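PDB 5TVA: 6-carboxyhexanoate--CoA ligase from Aquifex aeolicus, which belongs to the BioW family of CoA ligases and binds adenosine monophosphate and coenzyme A. Local coordinates for residues A[91-96]-A[216-221]; A[110-115]-A[125-130]; A[115-120]-A[226-231]. One frame throughout, in Å; residues are numbered along the deposited sequence.

Contact 1: A[91-96]-A[216-221]; sequences EEVAKK and VYFVSR. With AMP (adenosine monophosphate), chain C.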
loop_
_atom_site.group_PDB
_atom_site.type_symbol
_atom_site.label_atom_id
_atom_site.label_comp_id
_atom_site.label_asym_id
_atom_site.label_seq_id
_atom_site.Cartn_x
_atom_site.Cartn_y
_atom_site.Cartn_z
ATOM N N GLU A 91 -15.464 -15.727 4.393
ATOM C CA GLU A 91 -15.722 -15.295 3.028
ATOM C C GLU A 91 -16.515 -13.997 2.984
ATOM O O GLU A 91 -16.209 -13.106 2.183
ATOM C CB GLU A 91 -16.449 -16.403 2.270
ATOM C CG GLU A 91 -16.723 -16.090 0.818
ATOM C CD GLU A 91 -17.310 -17.273 0.073
ATOM O OE1 GLU A 91 -18.554 -17.393 0.019
ATOM O OE2 GLU A 91 -16.517 -18.086 -0.463
ATOM N N GLU A 92 -17.532 -13.866 3.838
ATOM C CA GLU A 92 -18.380 -12.675 3.814
ATOM C C GLU A 92 -17.612 -11.436 4.243
ATOM O O GLU A 92 -17.948 -10.323 3.822
ATOM C CB GLU A 92 -19.608 -12.854 4.711
ATOM C CG GLU A 92 -20.430 -14.141 4.472
ATOM C CD GLU A 92 -19.657 -15.448 4.700
ATOM O OE1 GLU A 92 -20.072 -16.487 4.129
ATOM O OE2 GLU A 92 -18.644 -15.437 5.441
ATOM N N VAL A 93 -16.602 -11.602 5.095
ATOM C CA VAL A 93 -15.730 -10.481 5.426
ATOM C C VAL A 93 -14.923 -10.068 4.202
ATOM O O VAL A 93 -14.893 -8.891 3.828
ATOM C CB VAL A 93 -14.821 -10.843 6.616
ATOM C CG1 VAL A 93 -13.751 -9.768 6.812
ATOM C CG2 VAL A 93 -15.657 -11.038 7.886
ATOM N N ALA A 94 -14.267 -11.035 3.553
ATOM C CA ALA A 94 -13.542 -10.730 2.323
ATOM C C ALA A 94 -14.452 -10.058 1.301
ATOM O O ALA A 94 -14.037 -9.109 0.622
ATOM C CB ALA A 94 -12.918 -12.002 1.744
ATOM N N LYS A 95 -15.714 -10.505 1.209
ATOM C CA LYS A 95 -16.617 -9.973 0.187
ATOM C C LYS A 95 -17.024 -8.537 0.487
ATOM O O LYS A 95 -17.163 -7.723 -0.436
ATOM C CB LYS A 95 -17.854 -10.868 0.047
ATOM C CG LYS A 95 -17.596 -12.155 -0.752
ATOM C CD LYS A 95 -18.606 -13.249 -0.429
ATOM C CE LYS A 95 -19.983 -12.939 -0.984
ATOM N NZ LYS A 95 -20.004 -12.924 -2.471
ATOM N N LYS A 96 -17.210 -8.198 1.770
ATOM C CA LYS A 96 -17.612 -6.836 2.113
ATOM C C LYS A 96 -16.487 -5.848 1.842
ATOM O O LYS A 96 -16.739 -4.718 1.399
ATOM C CB LYS A 96 -18.066 -6.756 3.573
ATOM C CG LYS A 96 -18.407 -5.327 4.017
ATOM C CD LYS A 96 -19.661 -5.266 4.882
ATOM C CE LYS A 96 -20.921 -5.087 4.024
ATOM N NZ LYS A 96 -21.236 -3.651 3.732
ATOM N N VAL A 216 -7.912 -2.156 1.760
ATOM C CA VAL A 216 -8.536 -2.667 2.968
ATOM C C VAL A 216 -7.483 -3.482 3.699
ATOM O O VAL A 216 -6.903 -4.414 3.121
ATOM C CB VAL A 216 -9.793 -3.506 2.672
ATOM C CG1 VAL A 216 -10.377 -4.084 3.983
ATOM C CG2 VAL A 216 -10.837 -2.654 1.962
ATOM N N TYR A 217 -7.222 -3.117 4.962
ATOM C CA TYR A 217 -6.327 -3.864 5.835
ATOM C C TYR A 217 -7.172 -4.734 6.757
ATOM O O TYR A 217 -8.035 -4.215 7.485
ATOM C CB TYR A 217 -5.452 -2.926 6.669
ATOM C CG TYR A 217 -4.453 -2.053 5.935
ATOM C CD1 TYR A 217 -4.150 -2.266 4.586
ATOM C CD2 TYR A 217 -3.788 -1.016 6.605
ATOM C CE1 TYR A 217 -3.234 -1.475 3.930
ATOM C CE2 TYR A 217 -2.861 -0.206 5.944
ATOM C CZ TYR A 217 -2.590 -0.445 4.598
ATOM O OH TYR A 217 -1.667 0.333 3.914
ATOM N N PHE A 218 -6.904 -6.047 6.767
ATOM C CA PHE A 218 -7.639 -6.971 7.637
ATOM C C PHE A 218 -6.863 -7.131 8.942
ATOM O O PHE A 218 -5.757 -7.693 8.942
ATOM C CB PHE A 218 -7.859 -8.315 6.945
ATOM C CG PHE A 218 -8.703 -8.216 5.697
ATOM C CD1 PHE A 218 -10.084 -8.231 5.775
ATOM C CD2 PHE A 218 -8.107 -8.065 4.442
ATOM C CE1 PHE A 218 -10.858 -8.117 4.632
ATOM C CE2 PHE A 218 -8.880 -7.954 3.295
ATOM C CZ PHE A 218 -10.244 -7.990 3.389
ATOM N N VAL A 219 -7.436 -6.630 10.050
ATOM C CA VAL A 219 -6.755 -6.573 11.344
ATOM C C VAL A 219 -7.625 -7.168 12.451
ATOM O O VAL A 219 -8.854 -7.071 12.432
ATOM C CB VAL A 219 -6.364 -5.124 11.745
ATOM C CG1 VAL A 219 -5.426 -4.480 10.715
ATOM C CG2 VAL A 219 -7.608 -4.274 11.975
ATOM N N SER A 220 -6.968 -7.760 13.442
ATOM C CA SER A 220 -7.656 -8.227 14.641
ATOM C C SER A 220 -7.911 -7.036 15.561
ATOM O O SER A 220 -6.964 -6.333 15.933
ATOM C CB SER A 220 -6.814 -9.286 15.340
ATOM O OG SER A 220 -7.576 -9.962 16.321
ATOM N N ARG A 221 -9.183 -6.785 15.904
ATOM C CA ARG A 221 -9.488 -5.599 16.700
ATOM C C ARG A 221 -8.682 -5.546 17.992
ATOM O O ARG A 221 -8.313 -4.457 18.440
ATOM C CB ARG A 221 -10.976 -5.487 17.050
ATOM C CG ARG A 221 -11.278 -4.084 17.580
ATOM C CD ARG A 221 -12.501 -3.991 18.455
ATOM N NE ARG A 221 -13.720 -3.564 17.771
ATOM C CZ ARG A 221 -14.352 -2.411 17.991
ATOM N NH1 ARG A 221 -13.872 -1.531 18.864
ATOM N NH2 ARG A 221 -15.462 -2.132 17.318
HETATM P P AMP C . -1.863 4.330 -4.767
HETATM O O1P AMP C . -1.013 3.169 -4.298
HETATM O O2P AMP C . -1.146 5.640 -4.509
HETATM O O3P AMP C . -2.550 4.186 -6.120
HETATM O "O5'" AMP C . -3.131 4.372 -3.793
HETATM C "C5'" AMP C . -4.221 3.459 -3.922
HETATM C "C4'" AMP C . -5.246 3.728 -2.844
HETATM O "O4'" AMP C . -4.741 3.217 -1.582
HETATM C "C3'" AMP C . -5.535 5.212 -2.607
HETATM O "O3'" AMP C . -6.647 5.680 -3.349
HETATM C "C2'" AMP C . -5.728 5.331 -1.103
HETATM O "O2'" AMP C . -7.089 5.112 -0.761
HETATM C "C1'" AMP C . -4.885 4.172 -0.564
HETATM N N9 AMP C . -3.532 4.593 -0.130
HETATM C C8 AMP C . -2.680 5.401 -0.790
HETATM N N7 AMP C . -1.530 5.583 -0.085
HETATM C C5 AMP C . -1.623 4.884 1.062
HETATM C C6 AMP C . -0.765 4.610 2.246
HETATM N N6 AMP C . 0.466 5.150 2.383
HETATM N N1 AMP C . -1.270 3.800 3.217
HETATM C C2 AMP C . -2.494 3.260 3.124
HETATM N N3 AMP C . -3.316 3.463 2.080
HETATM C C4 AMP C . -2.951 4.238 1.029
#
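V93 and F218 make the closest side-chain meeting here, with the methyl CG1 of V93 lying 4.0 Å from CE1 of F218. The methyl arrives at the edge of the ring, close to its plane, and is nearly as close to the neighbouring ring atom CD1. Its position follows from the valine rotamer: CG1 stands anti to the backbone N (chi1 170°), beside the carbonyl carbon, and the two side chains run past each other in opposite directions. A94 adds a lighter touch, its CA lying 4.4 Å from F218 CE1 at a slant to the ring. F218 leaves its strand toward the helix, with CG anti to its own carbonyl carbon (chi1 -63°). V216 CG1, two residues back along the strand, sits 3.9 Å above the plane of the F218 ring on one face, offset toward the rim. The meeting is thus purely apolar and buried. Further out, L84, I89, A97, M118 and I120 also pack against F218, while V81 and L84 of helix 73-85 pack against A94. The helical turn itself is held by ordinary backbone bonds, such as K95 N to E91 O at 2.8 Å. On the strand, Y217 leaves toward the other face of the sheet, where its OH approaches C2 of adenosine monophosphate at 3.1 Å and is hydrogen-bonded to T136 OG1. Backbone bonds join the strand to L179 on one flank and to V116 and M118 on the other. Strand 214-219 therefore presents alternate residues to two environments, a phenylalanine packed against helix 91-102 and a tyrosine in the nucleotide pocket, a helix-on-sheet packing typical of alpha/beta folds.

Contact 2: A[110-115]-A[125-130]; sequences GNMRGA and RLEEDK. With AMP (adenosine monophosphate), chain C.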
loop_
_atom_site.group_PDB
_atom_site.type_symbol
_atom_site.label_atom_id
_atom_site.label_comp_id
_atom_site.label_asym_id
_atom_site.label_seq_id
_atom_site.Cartn_x
_atom_site.Cartn_y
_atom_site.Cartn_z
ATOM N N GLY A 110 -15.686 9.334 -4.075
ATOM C CA GLY A 110 -14.295 9.310 -4.461
ATOM C C GLY A 110 -13.475 8.308 -3.674
ATOM O O GLY A 110 -13.980 7.432 -2.961
ATOM N N ASN A 111 -12.164 8.447 -3.829
ATOM C CA ASN A 111 -11.234 7.605 -3.103
ATOM C C ASN A 111 -10.959 8.181 -1.720
ATOM O O ASN A 111 -11.178 9.366 -1.449
ATOM C CB ASN A 111 -9.921 7.464 -3.867
ATOM C CG ASN A 111 -10.131 7.035 -5.291
ATOM O OD1 ASN A 111 -10.303 5.848 -5.573
ATOM N ND2 ASN A 111 -10.130 8.001 -6.205
ATOM N N MET A 112 -10.478 7.314 -0.837
ATOM C CA MET A 112 -9.969 7.757 0.443
ATOM C C MET A 112 -8.541 8.276 0.274
ATOM O O MET A 112 -7.902 8.098 -0.761
ATOM C CB MET A 112 -10.021 6.612 1.457
ATOM C CG MET A 112 -11.423 6.068 1.759
ATOM S SD MET A 112 -11.324 4.519 2.692
ATOM C CE MET A 112 -10.644 5.123 4.234
ATOM N N ARG A 113 -8.044 8.947 1.309
ATOM C CA ARG A 113 -6.638 9.296 1.396
ATOM C C ARG A 113 -5.836 8.243 2.135
ATOM O O ARG A 113 -4.723 8.530 2.588
ATOM C CB ARG A 113 -6.458 10.654 2.076
ATOM C CG ARG A 113 -7.215 11.793 1.406
ATOM C CD ARG A 113 -7.137 13.089 2.209
ATOM N NE ARG A 113 -8.412 13.784 2.134
ATOM C CZ ARG A 113 -9.255 13.927 3.153
ATOM N NH1 ARG A 113 -8.939 13.459 4.358
ATOM N NH2 ARG A 113 -10.405 14.565 2.972
ATOM N N GLY A 114 -6.375 7.040 2.267
ATOM C CA GLY A 114 -5.722 6.020 3.065
ATOM C C GLY A 114 -6.559 4.763 3.098
ATOM O O GLY A 114 -7.563 4.645 2.397
ATOM N N ALA A 115 -6.140 3.823 3.933
ATOM C CA ALA A 115 -6.706 2.486 3.905
ATOM C C ALA A 115 -7.843 2.331 4.917
ATOM O O ALA A 115 -7.882 3.006 5.961
ATOM C CB ALA A 115 -5.613 1.444 4.164
ATOM N N ARG A 125 -15.763 -1.457 9.834
ATOM C CA ARG A 125 -14.704 -0.484 9.589
ATOM C C ARG A 125 -14.296 0.182 10.900
ATOM O O ARG A 125 -15.118 0.848 11.532
ATOM C CB ARG A 125 -15.187 0.560 8.586
ATOM C CG ARG A 125 -15.387 -0.001 7.182
ATOM C CD ARG A 125 -15.900 1.050 6.206
ATOM N NE ARG A 125 -14.982 2.175 6.031
ATOM C CZ ARG A 125 -15.063 3.034 5.021
ATOM N NH1 ARG A 125 -16.013 2.882 4.110
ATOM N NH2 ARG A 125 -14.189 4.027 4.901
ATOM N N LEU A 126 -13.016 0.046 11.278
ATOM C CA LEU A 126 -12.500 0.544 12.556
ATOM C C LEU A 126 -11.798 1.894 12.461
ATOM O O LEU A 126 -11.553 2.520 13.503
ATOM C CB LEU A 126 -11.513 -0.460 13.164
ATOM C CG LEU A 126 -11.968 -1.919 13.264
ATOM C CD1 LEU A 126 -10.858 -2.810 13.822
ATOM C CD2 LEU A 126 -13.223 -2.044 14.117
ATOM N N GLU A 127 -11.435 2.354 11.261
ATOM C CA GLU A 127 -10.815 3.668 11.169
ATOM C C GLU A 127 -11.811 4.737 11.612
ATOM O O GLU A 127 -13.014 4.642 11.347
ATOM C CB GLU A 127 -10.308 3.937 9.745
ATOM C CG GLU A 127 -11.377 4.232 8.709
ATOM C CD GLU A 127 -11.978 2.982 8.094
ATOM O OE1 GLU A 127 -11.617 1.860 8.530
ATOM O OE2 GLU A 127 -12.806 3.124 7.158
ATOM N N GLU A 128 -11.299 5.750 12.318
ATOM C CA GLU A 128 -12.159 6.807 12.850
ATOM C C GLU A 128 -12.607 7.753 11.751
ATOM O O GLU A 128 -13.764 8.192 11.730
ATOM C CB GLU A 128 -11.416 7.596 13.928
ATOM C CG GLU A 128 -11.495 7.005 15.291
ATOM C CD GLU A 128 -12.891 7.068 15.826
ATOM O OE1 GLU A 128 -13.548 8.120 15.631
ATOM O OE2 GLU A 128 -13.333 6.062 16.414
ATOM N N ASP A 129 -11.689 8.108 10.856
ATOM C CA ASP A 129 -11.958 9.047 9.771
ATOM C C ASP A 129 -12.072 8.227 8.495
ATOM O O ASP A 129 -11.065 7.808 7.921
ATOM C CB ASP A 129 -10.864 10.101 9.673
ATOM C CG ASP A 129 -11.152 11.139 8.611
ATOM O OD1 ASP A 129 -11.898 10.816 7.659
ATOM O OD2 ASP A 129 -10.621 12.272 8.719
ATOM N N LYS A 130 -13.307 8.010 8.049
ATOM C CA LYS A 130 -13.559 7.156 6.902
ATOM C C LYS A 130 -13.300 7.861 5.573
ATOM O O LYS A 130 -13.304 7.203 4.529
ATOM C CB LYS A 130 -14.995 6.614 6.980
ATOM C CG LYS A 130 -15.334 6.115 8.388
ATOM C CD LYS A 130 -16.561 5.217 8.424
ATOM C CE LYS A 130 -17.006 4.930 9.870
ATOM N NZ LYS A 130 -15.923 4.343 10.732
HETATM P P AMP C . -1.863 4.330 -4.767
HETATM O O1P AMP C . -1.013 3.169 -4.298
HETATM O O2P AMP C . -1.146 5.640 -4.509
HETATM O O3P AMP C . -2.550 4.186 -6.120
HETATM O "O5'" AMP C . -3.131 4.372 -3.793
HETATM C "C5'" AMP C . -4.221 3.459 -3.922
HETATM C "C4'" AMP C . -5.246 3.728 -2.844
HETATM O "O4'" AMP C . -4.741 3.217 -1.582
HETATM C "C3'" AMP C . -5.535 5.212 -2.607
HETATM O "O3'" AMP C . -6.647 5.680 -3.349
HETATM C "C2'" AMP C . -5.728 5.331 -1.103
HETATM O "O2'" AMP C . -7.089 5.112 -0.761
HETATM C "C1'" AMP C . -4.885 4.172 -0.564
HETATM N N9 AMP C . -3.532 4.593 -0.130
HETATM C C8 AMP C . -2.680 5.401 -0.790
HETATM N N7 AMP C . -1.530 5.583 -0.085
HETATM C C5 AMP C . -1.623 4.884 1.062
HETATM C C6 AMP C . -0.765 4.610 2.246
HETATM N N6 AMP C . 0.466 5.150 2.383
HETATM N N1 AMP C . -1.270 3.800 3.217
HETATM C C2 AMP C . -2.494 3.260 3.124
HETATM N N3 AMP C . -3.316 3.463 2.080
HETATM C C4 AMP C . -2.951 4.238 1.029
#
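E127 OE2, whose nearest neighbour across the contact is M112 CE at 4.1 Å, is gripped by two nitrogens of R125 in a salt bridge. NE donates at 2.6 Å (N-H...O 148°) on the syn side of the carboxylate, slightly out of its plane. NH2 of R125 meets the same oxygen at 2.8 Å with a more bent angle of 136°, nearly in line with the C-O bond. Both bonds lie in the guanidinium plane, so the arginine grips its partner side-on and its rotation is fixed. E127 has its CG between the backbone N and the carbonyl carbon, and its chain then bends at the next bond, bringing OE2 to the guanidinium. K130, three residues on, folds back over the same loop: its NZ bonds to E127 O at 3.0 Å, and its CD lies above one guanidinium face, displaced toward the rim. Outside the segments, E127 OE1 accepts from L117 N and R125 NH1 donates to A105 O. These two loops flank edge strand 116-119 of the mixed sheet, and loop 110-115 lines the nucleotide pocket. M112 bridges them. Its SD is 3.7 Å from R125 NH2, at a slant to the guanidinium, and a bend at the thioether (chi3 67°) turns CE onto K130 O, 3.4 Å away. M112 CG lies against the same carbonyl. Meanwhile the backbone of M112 serves the ligand: the ribose O2' of adenosine monophosphate lies 3.1 Å from M112 O and 3.2 Å from G114 O.

Contact 3: A[115-120]-A[226-231]; sequences AVLMDI and EIIECL. With AMP (adenosine monophosphate), chain C.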
loop_
_atom_site.group_PDB
_atom_site.type_symbol
_atom_site.label_atom_id
_atom_site.label_comp_id
_atom_site.label_asym_id
_atom_site.label_seq_id
_atom_site.Cartn_x
_atom_site.Cartn_y
_atom_site.Cartn_z
ATOM N N ALA A 115 -6.140 3.823 3.933
ATOM C CA ALA A 115 -6.706 2.486 3.905
ATOM C C ALA A 115 -7.843 2.331 4.917
ATOM O O ALA A 115 -7.882 3.006 5.961
ATOM C CB ALA A 115 -5.613 1.444 4.164
ATOM N N VAL A 116 -8.790 1.449 4.566
ATOM C CA VAL A 116 -9.775 0.928 5.510
ATOM C C VAL A 116 -9.097 -0.052 6.460
ATOM O O VAL A 116 -8.296 -0.900 6.037
ATOM C CB VAL A 116 -10.920 0.219 4.758
ATOM C CG1 VAL A 116 -11.838 -0.544 5.735
ATOM C CG2 VAL A 116 -11.720 1.196 3.888
ATOM N N LEU A 117 -9.430 0.045 7.759
ATOM C CA LEU A 117 -9.051 -0.957 8.766
ATOM C C LEU A 117 -10.289 -1.803 9.054
ATOM O O LEU A 117 -11.214 -1.358 9.744
ATOM C CB LEU A 117 -8.524 -0.299 10.044
ATOM C CG LEU A 117 -7.195 0.445 9.883
ATOM C CD1 LEU A 117 -6.871 1.251 11.099
ATOM C CD2 LEU A 117 -6.070 -0.515 9.594
ATOM N N MET A 118 -10.304 -3.025 8.534
ATOM C CA MET A 118 -11.464 -3.899 8.662
ATOM C C MET A 118 -11.232 -4.969 9.723
ATOM O O MET A 118 -10.239 -5.711 9.666
ATOM C CB MET A 118 -11.799 -4.555 7.320
ATOM C CG MET A 118 -12.837 -5.657 7.434
ATOM S SD MET A 118 -13.647 -6.052 5.873
ATOM C CE MET A 118 -14.478 -4.499 5.538
ATOM N N ASP A 119 -12.164 -5.051 10.679
ATOM C CA ASP A 119 -12.226 -6.146 11.644
ATOM C C ASP A 119 -12.305 -7.505 10.945
ATOM O O ASP A 119 -13.317 -7.785 10.297
ATOM C CB ASP A 119 -13.449 -5.927 12.554
ATOM C CG ASP A 119 -13.404 -6.751 13.834
ATOM O OD1 ASP A 119 -12.998 -7.928 13.783
ATOM O OD2 ASP A 119 -13.766 -6.197 14.908
ATOM N N ILE A 120 -11.267 -8.354 11.069
ATOM C CA ILE A 120 -11.268 -9.662 10.394
ATOM C C ILE A 120 -12.514 -10.452 10.736
ATOM O O ILE A 120 -13.049 -11.196 9.902
ATOM C CB ILE A 120 -10.034 -10.502 10.771
ATOM C CG1 ILE A 120 -9.765 -10.417 12.277
ATOM C CG2 ILE A 120 -8.864 -10.329 9.786
ATOM C CD1 ILE A 120 -8.557 -11.188 12.690
ATOM N N GLU A 226 -1.913 -1.139 18.647
ATOM C CA GLU A 226 -0.523 -1.397 18.335
ATOM C C GLU A 226 -0.302 -1.383 16.821
ATOM O O GLU A 226 0.747 -0.937 16.348
ATOM C CB GLU A 226 -0.085 -2.726 18.954
ATOM C CG GLU A 226 -0.372 -2.903 20.504
ATOM C CD GLU A 226 -1.864 -3.059 20.902
ATOM O OE1 GLU A 226 -2.277 -2.438 21.900
ATOM O OE2 GLU A 226 -2.626 -3.808 20.260
ATOM N N ILE A 227 -1.294 -1.834 16.049
ATOM C CA ILE A 227 -1.150 -1.885 14.596
ATOM C C ILE A 227 -1.038 -0.487 14.026
ATOM O O ILE A 227 -0.130 -0.202 13.231
ATOM C CB ILE A 227 -2.310 -2.667 13.951
ATOM C CG1 ILE A 227 -2.170 -4.167 14.283
ATOM C CG2 ILE A 227 -2.316 -2.452 12.434
ATOM C CD1 ILE A 227 -3.338 -4.995 13.820
ATOM N N ILE A 228 -1.939 0.414 14.447
ATOM C CA ILE A 228 -1.913 1.794 13.964
ATOM C C ILE A 228 -0.600 2.467 14.333
ATOM O O ILE A 228 0.027 3.140 13.503
ATOM C CB ILE A 228 -3.109 2.591 14.512
ATOM C CG1 ILE A 228 -4.426 1.944 14.099
ATOM C CG2 ILE A 228 -3.061 4.046 14.017
ATOM C CD1 ILE A 228 -5.630 2.791 14.448
ATOM N N GLU A 229 -0.160 2.305 15.582
ATOM C CA GLU A 229 1.135 2.854 15.956
ATOM C C GLU A 229 2.236 2.340 15.032
ATOM O O GLU A 229 3.126 3.098 14.636
ATOM C CB GLU A 229 1.456 2.509 17.405
ATOM C CG GLU A 229 2.790 3.021 17.850
ATOM C CD GLU A 229 3.076 2.700 19.316
ATOM O OE1 GLU A 229 3.130 1.506 19.668
ATOM O OE2 GLU A 229 3.230 3.648 20.125
ATOM N N CYS A 230 2.217 1.044 14.717
ATOM C CA CYS A 230 3.275 0.465 13.895
ATOM C C CYS A 230 3.214 1.008 12.476
ATOM O O CYS A 230 4.235 1.428 11.918
ATOM C CB CYS A 230 3.169 -1.061 13.889
ATOM S SG CYS A 230 4.536 -1.894 13.078
ATOM N N LEU A 231 2.010 1.049 11.898
ATOM C CA LEU A 231 1.865 1.515 10.524
ATOM C C LEU A 231 2.346 2.952 10.371
ATOM O O LEU A 231 2.899 3.315 9.325
ATOM C CB LEU A 231 0.405 1.397 10.068
ATOM C CG LEU A 231 -0.214 0.005 9.971
ATOM C CD1 LEU A 231 -1.734 0.097 9.798
ATOM C CD2 LEU A 231 0.429 -0.758 8.825
HETATM P P AMP C . -1.863 4.330 -4.767
HETATM O O1P AMP C . -1.013 3.169 -4.298
HETATM O O2P AMP C . -1.146 5.640 -4.509
HETATM O O3P AMP C . -2.550 4.186 -6.120
HETATM O "O5'" AMP C . -3.131 4.372 -3.793
HETATM C "C5'" AMP C . -4.221 3.459 -3.922
HETATM C "C4'" AMP C . -5.246 3.728 -2.844
HETATM O "O4'" AMP C . -4.741 3.217 -1.582
HETATM C "C3'" AMP C . -5.535 5.212 -2.607
HETATM O "O3'" AMP C . -6.647 5.680 -3.349
HETATM C "C2'" AMP C . -5.728 5.331 -1.103
HETATM O "O2'" AMP C . -7.089 5.112 -0.761
HETATM C "C1'" AMP C . -4.885 4.172 -0.564
HETATM N N9 AMP C . -3.532 4.593 -0.130
HETATM C C8 AMP C . -2.680 5.401 -0.790
HETATM N N7 AMP C . -1.530 5.583 -0.085
HETATM C C5 AMP C . -1.623 4.884 1.062
HETATM C C6 AMP C . -0.765 4.610 2.246
HETATM N N6 AMP C . 0.466 5.150 2.383
HETATM N N1 AMP C . -1.270 3.800 3.217
HETATM C C2 AMP C . -2.494 3.260 3.124
HETATM N N3 AMP C . -3.316 3.463 2.080
HETATM C C4 AMP C . -2.951 4.238 1.029
#
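L117 faces I228 and L231; earlier in the same segment, the CB of A115 packs against the base of adenosine monophosphate, 3.7 Å from N3 and 3.8 Å from C2. The A115 backbone N is nearer still to that ring nitrogen, at 3.4 Å from AMP N3. V116 then bonds through its backbone to R215 and Y217, and its side chain lies against E127. L117 carries the contact. Its CG is anti to the carbonyl carbon (chi1 -67°), which sends the branch toward helix 224-233. CD1 touches the outer two atoms of the longer I228 branch, 3.9 Å from I228 CD1 and 3.9 Å from I228 CG1, as the two chains cross obliquely. The other methyl, CD2, faces L231 CD1 at 4.4 Å, so the leucine fork straddles successive turns of one helical face. M118 turns to the other side of the sheet, packing on V93, A97 and I100. At the strand's end D119 OD1 accepts from E121 N, and I120 packs against F218. On the helical side, L231 also packs on N170 and C173, and C230 forms a disulfide with C173 of helix 158-173. Strand 116-119, at the edge of the mixed sheet, thus has helix 224-233 on one face and helix 91-102 on the other, a layered helix-sheet-helix packing of an alpha/beta fold.

How the contacts relate
Contacts 1 and 3 are buried, wholly apolar packings on the mixed sheet, whose neighbouring strands 214-219 and 116-119 bond to each other through Y217 N to V116 O and Y217 O to M118 N. They use different helices: helix 91-102 in contact 1, helix 224-233 in contact 3. Contact 2 is only partly buried and joins two loops; there a salt bridge and lysine bond inside 125-130 shape the surface met by one methionine. It shares A115 with contact 3 and is tied to it through L126 N to L117 O and E127 OE1 to L117 N. All three reach adenosine monophosphate, contact 2 through backbone oxygens, contact 1 through Y217 and contact 3 through A115.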